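PDB 6RB7: putative N-acetylneuraminate lyase from [Ruminococcus] gnavus ATCC 29149, which is a putative lyase of the dihydrodipicolinate synthetase family, folded as a parallel (beta/alpha)8 barrel and assembled from four copies of the chain. Local coordinates for residues A[200-205]-A[222-227]; A[40-45]-A[238-243]; A[205-210]-A[232-237]; A[137-142]-A[170-175]. One frame throughout, in Å; residues are numbered along the deposited sequence.

Contact 1: A[200-205]-A[222-227]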
# COMPACT_ATOMS: atom_id res chain seq x y z
N SER A 200 -14.89 -3.44 8.92
CA SER A 200 -13.99 -2.40 9.48
C SER A 200 -13.03 -1.85 8.41
O SER A 200 -12.24 -0.98 8.77
CB SER A 200 -13.24 -2.86 10.69
OG SER A 200 -14.15 -2.82 11.81
N SER A 201 -13.18 -2.23 7.15
CA SER A 201 -12.48 -1.54 6.06
C SER A 201 -13.03 -0.11 6.00
O SER A 201 -14.16 0.13 6.46
CB SER A 201 -12.65 -2.25 4.75
OG SER A 201 -13.95 -2.07 4.22
N MET A 202 -12.26 0.81 5.46
CA MET A 202 -12.70 2.22 5.46
C MET A 202 -13.75 2.56 4.40
O MET A 202 -14.58 3.44 4.66
CB MET A 202 -11.51 3.16 5.38
CG MET A 202 -10.58 3.06 6.57
SD MET A 202 -11.37 3.24 8.16
CE MET A 202 -11.91 4.94 8.06
N PRO A 203 -13.78 1.97 3.19
CA PRO A 203 -14.80 2.38 2.22
C PRO A 203 -16.20 1.95 2.66
O PRO A 203 -16.45 0.77 2.88
CB PRO A 203 -14.39 1.70 0.92
CG PRO A 203 -12.91 1.38 1.10
CD PRO A 203 -12.78 1.07 2.59
N VAL A 204 -17.15 2.89 2.75
CA VAL A 204 -18.57 2.50 2.96
C VAL A 204 -19.07 1.80 1.71
O VAL A 204 -20.03 1.06 1.80
CB VAL A 204 -19.45 3.68 3.36
CG1 VAL A 204 -19.01 4.23 4.72
CG2 VAL A 204 -19.47 4.76 2.31
N GLN A 205 -18.40 1.95 0.56
CA GLN A 205 -18.73 1.17 -0.64
C GLN A 205 -18.70 -0.31 -0.26
O GLN A 205 -19.48 -1.08 -0.85
CB GLN A 205 -17.80 1.50 -1.80
CG GLN A 205 -18.21 0.79 -3.06
CD GLN A 205 -17.34 1.19 -4.23
OE1 GLN A 205 -16.74 2.28 -4.23
NE2 GLN A 205 -17.41 0.42 -5.29
N ASN A 222 -21.52 -1.84 10.89
CA ASN A 222 -20.52 -0.77 10.68
C ASN A 222 -19.41 -0.90 11.74
O ASN A 222 -19.72 -0.80 12.96
CB ASN A 222 -21.16 0.59 10.78
CG ASN A 222 -20.16 1.69 10.50
OD1 ASN A 222 -19.98 2.02 9.35
ND2 ASN A 222 -19.48 2.22 11.54
N GLY A 223 -18.18 -1.03 11.31
CA GLY A 223 -16.99 -1.12 12.18
C GLY A 223 -16.30 0.20 12.46
O GLY A 223 -15.83 0.38 13.57
N PRO A 224 -16.06 1.10 11.48
CA PRO A 224 -15.33 2.36 11.75
C PRO A 224 -16.24 3.36 12.48
O PRO A 224 -17.18 3.92 11.87
CB PRO A 224 -14.93 2.88 10.37
CG PRO A 224 -14.99 1.63 9.49
CD PRO A 224 -16.21 0.90 10.04
N ASP A 225 -15.99 3.57 13.78
CA ASP A 225 -16.94 4.36 14.60
C ASP A 225 -17.07 5.79 14.03
O ASP A 225 -18.16 6.40 14.15
CB ASP A 225 -16.43 4.43 16.03
CG ASP A 225 -16.20 3.07 16.71
OD1 ASP A 225 -16.37 2.03 16.04
OD2 ASP A 225 -15.92 3.08 17.93
N GLU A 226 -15.98 6.33 13.50
CA GLU A 226 -15.91 7.70 12.95
C GLU A 226 -16.82 7.86 11.74
O GLU A 226 -17.09 8.98 11.32
CB GLU A 226 -14.47 7.99 12.52
CG GLU A 226 -13.45 7.94 13.66
CD GLU A 226 -12.82 6.57 13.95
OE1 GLU A 226 -13.35 5.49 13.51
OE2 GLU A 226 -11.72 6.55 14.58
N GLN A 227 -17.28 6.77 11.17
CA GLN A 227 -18.16 6.77 9.96
C GLN A 227 -19.55 6.16 10.28
O GLN A 227 -20.29 5.85 9.34
CB GLN A 227 -17.45 5.99 8.85
CG GLN A 227 -16.09 6.56 8.49
CD GLN A 227 -15.41 5.90 7.30
OE1 GLN A 227 -14.59 6.58 6.66
NE2 GLN A 227 -15.73 4.63 6.96
O HOH W 1 -13.03 -0.55 13.31
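M202 meets the ring of P224 and the side-chain amide of Q227 where two neighbouring beta-alpha loops of a (beta/alpha)8 barrel come together, just beyond strands 194-199 and 219-222. The tight part is polar at its heart. NE2 of Q227 donates to O of M202 over 2.8 Å, almost straight at 176°, and the acceptor lies close to the plane of the glutamine amide. Q227 stands at the N-cap position of helix 228-234, and glutamine suits the place because its chain, extended beyond CG, is long enough to span the gap between the loops and ends in an amide that both donates and accepts. The other end of that amide, OE1, accepts from the backbone N of Q205 of the second subunit, so both ends of the group are fixed. The methionine bends at chi2 and chi3 and crosses the glutamine at about a right angle, bringing CE to 3.4 Å from OE1. P224 fills the adjoining space with its ring, whose CG lies 3.5 Å from O of S201. The wetter side is at S200 and G223. With no side chain at G223, OG of S200 can approach its CA to 3.3 Å; the same hydroxyl hydrogen-bonds Y170 and water 1, and that water gives a weak bond to O of G223. The turn itself is gripped at O of P224, which takes ND2 of N222 at 2.9 Å from one face of its carbonyl plane and N of Q227 at 2.9 Å from the other.

Contact 2: A[40-45]-A[238-243]; sequences GVIPAF and GAIGGT
I42 and I240 lie side by side on neighbouring parallel strands, 41-43 and 238-241, the first and last of the barrel, whose short axes make an angle of 21°. Their backbones are joined by few direct bonds. N of I42 donates to O of A239 over 2.9 Å, nearly in line with the carbonyl, and N of A44 donates to O of G241 from well above the carbonyl plane. Water fills in at both ends: water 2 accepts from N of A239, while water 3 donates to O of A44 and also to O of G241, giving that oxygen a second partner. I240 can be followed outward. Its CB stands 3.8 Å from O of I42. CG2 comes slightly nearer to that oxygen, at 3.7 Å. CG1, placed beside the backbone N by a chi1 of -63°, runs along the flank of the other isoleucine, 4.1 Å from CB of I42. The tip, CD1, reaches further into the barrel interior, 4.8 Å from CG2 of I42, and Y76 packs against both isoleucines. Beta-branched residues suit these extended strands, and their apolar branches fill the barrel core. On the other face V41 and A239 both touch F228 of helix 228-234, A239 with just a methyl. A CA-H...O contact from CA of I240 to O of I42, 3.2 Å long, adds to the joint. The chemistry implies a closing seam in which two direct backbone bonds and the bridging water 3 provide the polar links, and hydrocarbon packing fills the inside.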
# COMPACT_ATOMS: atom_id res chain seq x y z
N GLY A 40 -28.72 -2.58 15.98
CA GLY A 40 -28.57 -1.53 17.00
C GLY A 40 -27.12 -1.39 17.35
O GLY A 40 -26.24 -1.72 16.52
N VAL A 41 -26.89 -0.89 18.54
CA VAL A 41 -25.53 -0.51 19.00
C VAL A 41 -25.00 -1.67 19.85
O VAL A 41 -25.58 -2.02 20.87
CB VAL A 41 -25.63 0.78 19.81
CG1 VAL A 41 -24.34 1.09 20.54
CG2 VAL A 41 -26.09 1.94 18.92
N ILE A 42 -23.91 -2.28 19.37
CA ILE A 42 -23.24 -3.42 20.03
C ILE A 42 -21.80 -3.01 20.32
O ILE A 42 -20.88 -3.16 19.49
CB ILE A 42 -23.35 -4.70 19.19
CG1 ILE A 42 -24.81 -5.09 18.99
CG2 ILE A 42 -22.53 -5.83 19.82
CD1 ILE A 42 -25.02 -6.35 18.17
N PRO A 43 -21.52 -2.41 21.49
CA PRO A 43 -20.15 -2.10 21.83
C PRO A 43 -19.22 -3.30 21.87
O PRO A 43 -19.61 -4.38 22.32
CB PRO A 43 -20.26 -1.54 23.25
CG PRO A 43 -21.68 -1.03 23.35
CD PRO A 43 -22.48 -2.05 22.55
N ALA A 44 -17.98 -3.12 21.44
CA ALA A 44 -16.89 -4.05 21.78
C ALA A 44 -16.66 -4.02 23.28
O ALA A 44 -16.56 -2.96 23.89
CB ALA A 44 -15.63 -3.71 21.04
N PHE A 45 -16.63 -5.19 23.87
CA PHE A 45 -16.37 -5.40 25.29
C PHE A 45 -14.87 -5.30 25.56
O PHE A 45 -14.07 -5.93 24.85
CB PHE A 45 -16.89 -6.76 25.68
CG PHE A 45 -17.07 -6.97 27.17
CD1 PHE A 45 -18.25 -6.57 27.77
CD2 PHE A 45 -16.09 -7.59 27.92
CE1 PHE A 45 -18.42 -6.76 29.13
CE2 PHE A 45 -16.26 -7.78 29.28
CZ PHE A 45 -17.43 -7.36 29.89
N GLY A 238 -26.47 -2.95 11.64
CA GLY A 238 -25.80 -3.10 12.94
C GLY A 238 -24.55 -2.24 13.02
O GLY A 238 -24.15 -1.63 12.04
N ALA A 239 -24.00 -2.17 14.21
CA ALA A 239 -22.86 -1.31 14.51
C ALA A 239 -22.08 -1.90 15.67
O ALA A 239 -22.69 -2.10 16.75
CB ALA A 239 -23.34 0.07 14.81
N ILE A 240 -20.81 -2.23 15.44
CA ILE A 240 -19.90 -2.80 16.46
C ILE A 240 -18.72 -1.85 16.54
O ILE A 240 -18.03 -1.68 15.51
CB ILE A 240 -19.48 -4.24 16.16
CG1 ILE A 240 -20.68 -5.17 16.16
CG2 ILE A 240 -18.41 -4.68 17.13
CD1 ILE A 240 -20.41 -6.59 15.61
N GLY A 241 -18.40 -1.34 17.71
CA GLY A 241 -17.39 -0.30 17.79
C GLY A 241 -16.57 -0.36 19.07
O GLY A 241 -17.13 -0.60 20.15
N GLY A 242 -15.29 -0.09 18.93
CA GLY A 242 -14.34 -0.05 20.05
C GLY A 242 -14.50 1.16 20.94
O GLY A 242 -14.04 1.10 22.08
N THR A 243 -15.09 2.27 20.46
CA THR A 243 -15.16 3.49 21.30
C THR A 243 -16.53 3.59 21.95
O THR A 243 -16.72 4.46 22.79
CB THR A 243 -14.88 4.77 20.53
OG1 THR A 243 -15.92 5.02 19.58
CG2 THR A 243 -13.54 4.74 19.85
O HOH W 2 -25.25 -4.03 15.99
O HOH W 3 -16.89 -0.32 22.95

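Contact 3: A[205-210]-A[232-237]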
# COMPACT_ATOMS: atom_id res chain seq x y z
N GLN A 205 -18.40 1.95 0.56
CA GLN A 205 -18.73 1.17 -0.64
C GLN A 205 -18.70 -0.31 -0.26
O GLN A 205 -19.48 -1.08 -0.85
CB GLN A 205 -17.80 1.50 -1.80
CG GLN A 205 -18.21 0.79 -3.06
CD GLN A 205 -17.34 1.19 -4.23
OE1 GLN A 205 -16.74 2.28 -4.23
NE2 GLN A 205 -17.41 0.42 -5.29
N ASP A 206 -17.77 -0.76 0.59
CA ASP A 206 -17.67 -2.20 0.91
C ASP A 206 -18.95 -2.65 1.62
O ASP A 206 -19.45 -3.76 1.32
CB ASP A 206 -16.44 -2.49 1.76
CG ASP A 206 -15.13 -2.37 1.00
OD1 ASP A 206 -15.18 -2.31 -0.27
OD2 ASP A 206 -14.04 -2.43 1.65
N ILE A 207 -19.49 -1.83 2.52
CA ILE A 207 -20.78 -2.11 3.19
C ILE A 207 -21.87 -2.28 2.12
O ILE A 207 -22.61 -3.27 2.12
CB ILE A 207 -21.10 -1.03 4.23
CG1 ILE A 207 -20.11 -1.13 5.38
CG2 ILE A 207 -22.54 -1.17 4.69
CD1 ILE A 207 -20.22 0.01 6.38
N GLN A 208 -21.96 -1.30 1.22
CA GLN A 208 -22.98 -1.31 0.16
C GLN A 208 -22.86 -2.56 -0.69
O GLN A 208 -23.88 -3.18 -1.03
CB GLN A 208 -22.81 -0.02 -0.67
CG GLN A 208 -23.91 0.18 -1.69
CD GLN A 208 -23.73 -0.59 -2.97
OE1 GLN A 208 -22.62 -0.73 -3.52
NE2 GLN A 208 -24.86 -1.05 -3.51
N MET A 209 -21.64 -2.94 -1.08
CA MET A 209 -21.46 -4.09 -2.01
C MET A 209 -21.82 -5.38 -1.25
O MET A 209 -22.44 -6.27 -1.88
CB MET A 209 -20.05 -4.12 -2.57
CG MET A 209 -19.85 -2.96 -3.54
SD MET A 209 -18.27 -3.02 -4.39
CE MET A 209 -17.11 -2.99 -3.02
N PHE A 210 -21.38 -5.52 -0.02
CA PHE A 210 -21.69 -6.76 0.75
C PHE A 210 -23.22 -6.86 0.90
O PHE A 210 -23.80 -7.95 0.74
CB PHE A 210 -21.01 -6.77 2.11
CG PHE A 210 -19.52 -6.94 2.12
CD1 PHE A 210 -18.88 -7.78 1.24
CD2 PHE A 210 -18.76 -6.25 3.04
CE1 PHE A 210 -17.50 -7.92 1.27
CE2 PHE A 210 -17.39 -6.44 3.10
CZ PHE A 210 -16.76 -7.20 2.19
N ARG A 232 -24.26 3.29 8.37
CA ARG A 232 -25.68 2.99 8.67
C ARG A 232 -26.57 3.36 7.48
O ARG A 232 -27.31 2.47 7.00
CB ARG A 232 -26.07 3.71 9.96
CG ARG A 232 -25.52 3.04 11.21
CD ARG A 232 -26.23 1.73 11.64
NE ARG A 232 -27.54 2.15 12.15
CZ ARG A 232 -28.67 2.11 11.50
NH1 ARG A 232 -28.79 1.58 10.30
NH2 ARG A 232 -29.76 2.59 12.08
N VAL A 233 -26.45 4.57 6.94
CA VAL A 233 -27.45 4.96 5.91
C VAL A 233 -27.24 4.16 4.63
O VAL A 233 -28.19 4.05 3.86
CB VAL A 233 -27.49 6.48 5.64
CG1 VAL A 233 -27.94 7.21 6.88
CG2 VAL A 233 -26.19 7.03 5.07
N ILE A 234 -26.04 3.66 4.35
CA ILE A 234 -25.81 2.98 3.06
C ILE A 234 -26.11 1.49 3.19
O ILE A 234 -26.02 0.81 2.15
CB ILE A 234 -24.41 3.28 2.50
CG1 ILE A 234 -24.42 3.21 0.96
CG2 ILE A 234 -23.38 2.34 3.12
CD1 ILE A 234 -23.09 3.68 0.35
N GLY A 235 -26.50 1.01 4.36
CA GLY A 235 -27.05 -0.35 4.45
C GLY A 235 -26.58 -1.19 5.62
O GLY A 235 -27.05 -2.34 5.72
N ALA A 236 -25.70 -0.70 6.48
CA ALA A 236 -25.34 -1.44 7.70
C ALA A 236 -26.49 -1.26 8.69
O ALA A 236 -26.74 -0.14 9.12
CB ALA A 236 -24.04 -0.93 8.30
N GLU A 237 -27.13 -2.33 9.12
CA GLU A 237 -28.23 -2.24 10.11
C GLU A 237 -27.70 -2.51 11.53
O GLU A 237 -28.43 -2.32 12.48
CB GLU A 237 -29.29 -3.29 9.75
CG GLU A 237 -29.95 -2.98 8.40
CD GLU A 237 -30.51 -4.29 7.78
OE1 GLU A 237 -29.73 -5.36 7.39
OE2 GLU A 237 -31.76 -4.28 7.71
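The contact between I207, Q208 and I234 is a largely apolar packing of two successive outer helices of the barrel, 204-214 and 228-234, with no hydrogen bond passing between the segments. I207 is directed toward the end of the second helix. Its CG2 branch does the touching, 3.9 Å from CG2 of I234 and equally far from CB of A236, and it also lies 3.7 Å from the backbone N of A236. The same side chain rests on I220 and N222 of strand 219-222, which suits a branched hydrocarbon wedged between helix and sheet. One residue further on, Q208 offers only its aliphatic part: CB meets CD1 of I234 at 3.8 Å, the two side chains crossing obliquely. With CG1 swung away from its own backbone N (chi1 -151°), I234 brings CG1 and CD1 against CB and CG of the glutamine. The bend of Q208 at chi2 then carries its amide off, where OE1 bonds to Y278 and N274 of the second subunit. A236 is small enough for the chain to pass close by the first helix. G235, at a positive phi of 137°, turns the chain out of the helix, a conformation that suits a residue without a side chain. Across this turn, NH1 of R232 donates over 2.9 Å to O of A236, in the carbonyl plane, while NE of R232 forms a salt bridge with D255. The arrangement is that of a Schellman motif closing an outer helix of a (beta/alpha)8 barrel, just before the chain enters its next strand.

Contact 4: A[137-142]-A[170-175]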
# COMPACT_ATOMS: atom_id res chain seq x y z
N ALA A 137 -17.95 -14.90 16.02
CA ALA A 137 -17.32 -14.07 14.98
C ALA A 137 -15.88 -14.47 14.78
O ALA A 137 -15.25 -15.04 15.69
CB ALA A 137 -17.42 -12.60 15.34
N ALA A 138 -15.32 -14.12 13.62
CA ALA A 138 -13.90 -14.41 13.34
C ALA A 138 -13.34 -13.40 12.35
O ALA A 138 -13.89 -13.23 11.26
CB ALA A 138 -13.75 -15.80 12.82
N ILE A 139 -12.24 -12.78 12.76
CA ILE A 139 -11.30 -12.15 11.79
C ILE A 139 -10.74 -13.22 10.88
O ILE A 139 -10.87 -14.43 11.16
CB ILE A 139 -10.21 -11.37 12.53
CG1 ILE A 139 -9.34 -12.25 13.42
CG2 ILE A 139 -10.80 -10.18 13.27
CD1 ILE A 139 -8.06 -11.57 13.86
N PRO A 140 -10.09 -12.86 9.79
CA PRO A 140 -9.38 -13.82 8.97
C PRO A 140 -8.11 -14.28 9.68
O PRO A 140 -7.63 -13.70 10.67
CB PRO A 140 -8.97 -13.04 7.70
CG PRO A 140 -9.65 -11.71 7.79
CD PRO A 140 -9.91 -11.49 9.26
N PRO A 141 -7.43 -15.30 9.10
CA PRO A 141 -6.05 -15.60 9.49
C PRO A 141 -5.17 -14.36 9.31
O PRO A 141 -5.37 -13.58 8.38
CB PRO A 141 -5.64 -16.70 8.51
CG PRO A 141 -6.96 -17.32 8.06
CD PRO A 141 -7.91 -16.14 7.98
N ILE A 142 -4.22 -14.20 10.21
CA ILE A 142 -3.35 -13.00 10.23
C ILE A 142 -1.88 -13.36 9.94
O ILE A 142 -1.52 -14.55 9.93
CB ILE A 142 -3.46 -12.26 11.58
CG1 ILE A 142 -2.93 -13.06 12.76
CG2 ILE A 142 -4.91 -11.85 11.78
CD1 ILE A 142 -2.79 -12.26 14.01
N TYR A 170 -15.54 -11.04 10.34
CA TYR A 170 -15.01 -9.70 10.68
C TYR A 170 -14.00 -9.31 9.62
O TYR A 170 -12.89 -9.89 9.56
CB TYR A 170 -14.48 -9.67 12.11
CG TYR A 170 -14.35 -8.28 12.66
CD1 TYR A 170 -13.42 -7.41 12.17
CD2 TYR A 170 -15.20 -7.82 13.66
CE1 TYR A 170 -13.27 -6.14 12.69
CE2 TYR A 170 -15.11 -6.51 14.14
CZ TYR A 170 -14.17 -5.66 13.63
OH TYR A 170 -14.02 -4.37 14.09
N ASN A 171 -14.35 -8.31 8.79
CA ASN A 171 -13.48 -7.83 7.70
C ASN A 171 -12.65 -6.66 8.20
O ASN A 171 -13.21 -5.63 8.54
CB ASN A 171 -14.31 -7.46 6.47
CG ASN A 171 -13.47 -7.10 5.28
OD1 ASN A 171 -12.50 -7.80 4.99
ND2 ASN A 171 -13.81 -6.01 4.59
N ILE A 172 -11.34 -6.84 8.27
CA ILE A 172 -10.41 -5.77 8.77
C ILE A 172 -9.10 -5.87 8.00
O ILE A 172 -8.06 -6.24 8.54
CB ILE A 172 -10.30 -5.85 10.30
CG1 ILE A 172 -9.45 -4.70 10.84
CG2 ILE A 172 -9.86 -7.23 10.78
CD1 ILE A 172 -9.88 -4.21 12.19
N PRO A 173 -9.13 -5.59 6.69
CA PRO A 173 -7.97 -5.84 5.83
C PRO A 173 -6.74 -5.06 6.26
O PRO A 173 -5.61 -5.57 6.05
CB PRO A 173 -8.41 -5.49 4.42
CG PRO A 173 -9.65 -4.64 4.61
CD PRO A 173 -10.28 -5.08 5.92
N GLN A 174 -6.94 -3.87 6.81
CA GLN A 174 -5.83 -2.97 7.23
C GLN A 174 -4.95 -3.64 8.28
O GLN A 174 -3.75 -3.31 8.36
CB GLN A 174 -6.34 -1.73 7.95
CG GLN A 174 -7.35 -0.88 7.25
CD GLN A 174 -8.75 -1.25 7.68
OE1 GLN A 174 -9.18 -2.36 7.40
NE2 GLN A 174 -9.44 -0.34 8.35
N LEU A 175 -5.52 -4.48 9.13
CA LEU A 175 -4.77 -5.17 10.22
C LEU A 175 -4.50 -6.63 9.86
O LEU A 175 -3.40 -7.12 10.16
CB LEU A 175 -5.50 -5.07 11.54
CG LEU A 175 -5.90 -3.66 11.98
CD1 LEU A 175 -6.50 -3.70 13.36
CD2 LEU A 175 -4.72 -2.70 11.90
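A138 and Y170 are joined by one backbone hydrogen bond, N of Y170 to O of A138 at 2.9 Å and 166°, at the point where parallel strands 135-138 and 166-171 end. Beyond it the carbonyl of Y170 is buried without any polar partner in the model. Two carbon groups lie against it instead: CA of I139 makes a CA-H...O contact of 3.6 Å, and CD of P140 comes to 3.4 Å from that oxygen. Proline has no N-H to offer, and its ring methylene meets the oxygen in place of one. Among the side chains I139 is central. Its CG2 lies 3.9 Å from CB of Y170 and 4.0 Å from CD1 of the same residue, approaching the ring obliquely. A chi1 of 62° puts CG2 beside the backbone N and facing Y170, while CG1 leads away, and the side chain also packs on Y143 of the third subunit. The tyrosine ring leads away from the 137-142 segment, and its hydroxyl has its partner on the next loop, at S200. An aromatic with a polar tip suits this spot, because it has apolar packing at the root and a hydroxyl partner at the end. On the far flank P140 leans on W155 of helix 148-160. The whole closes a right-handed beta-alpha-beta unit, strand 135-138, helix 148-160 and strand 166-171, at the C-terminal mouth of the barrel, where enzymes of this fold characteristically have their active sites.

All four contacts belong to one (beta/alpha)8 barrel. Contact 2 joins its first and last strands, and along the chain the other three are nested inside the loop it closes. Contact 4 comes next and closes before contacts 1 and 3 open; these two cross in sequence, share Q205 and helix 204-214, and lie about 9 Å apart between centres. Contact 1 touches each of the others: D225 OD2 hydrogen-bonds T243 OG1 of contact 2, S201 OG hydrogen-bonds D206 OD2 of contact 3, and S200 N packs close to N171 O of contact 4 in a backbone hydrogen bond. Contacts 1 and 3 face the second subunit, contact 4 the third, linking the barrel's mouth and outer helices to the tetramer.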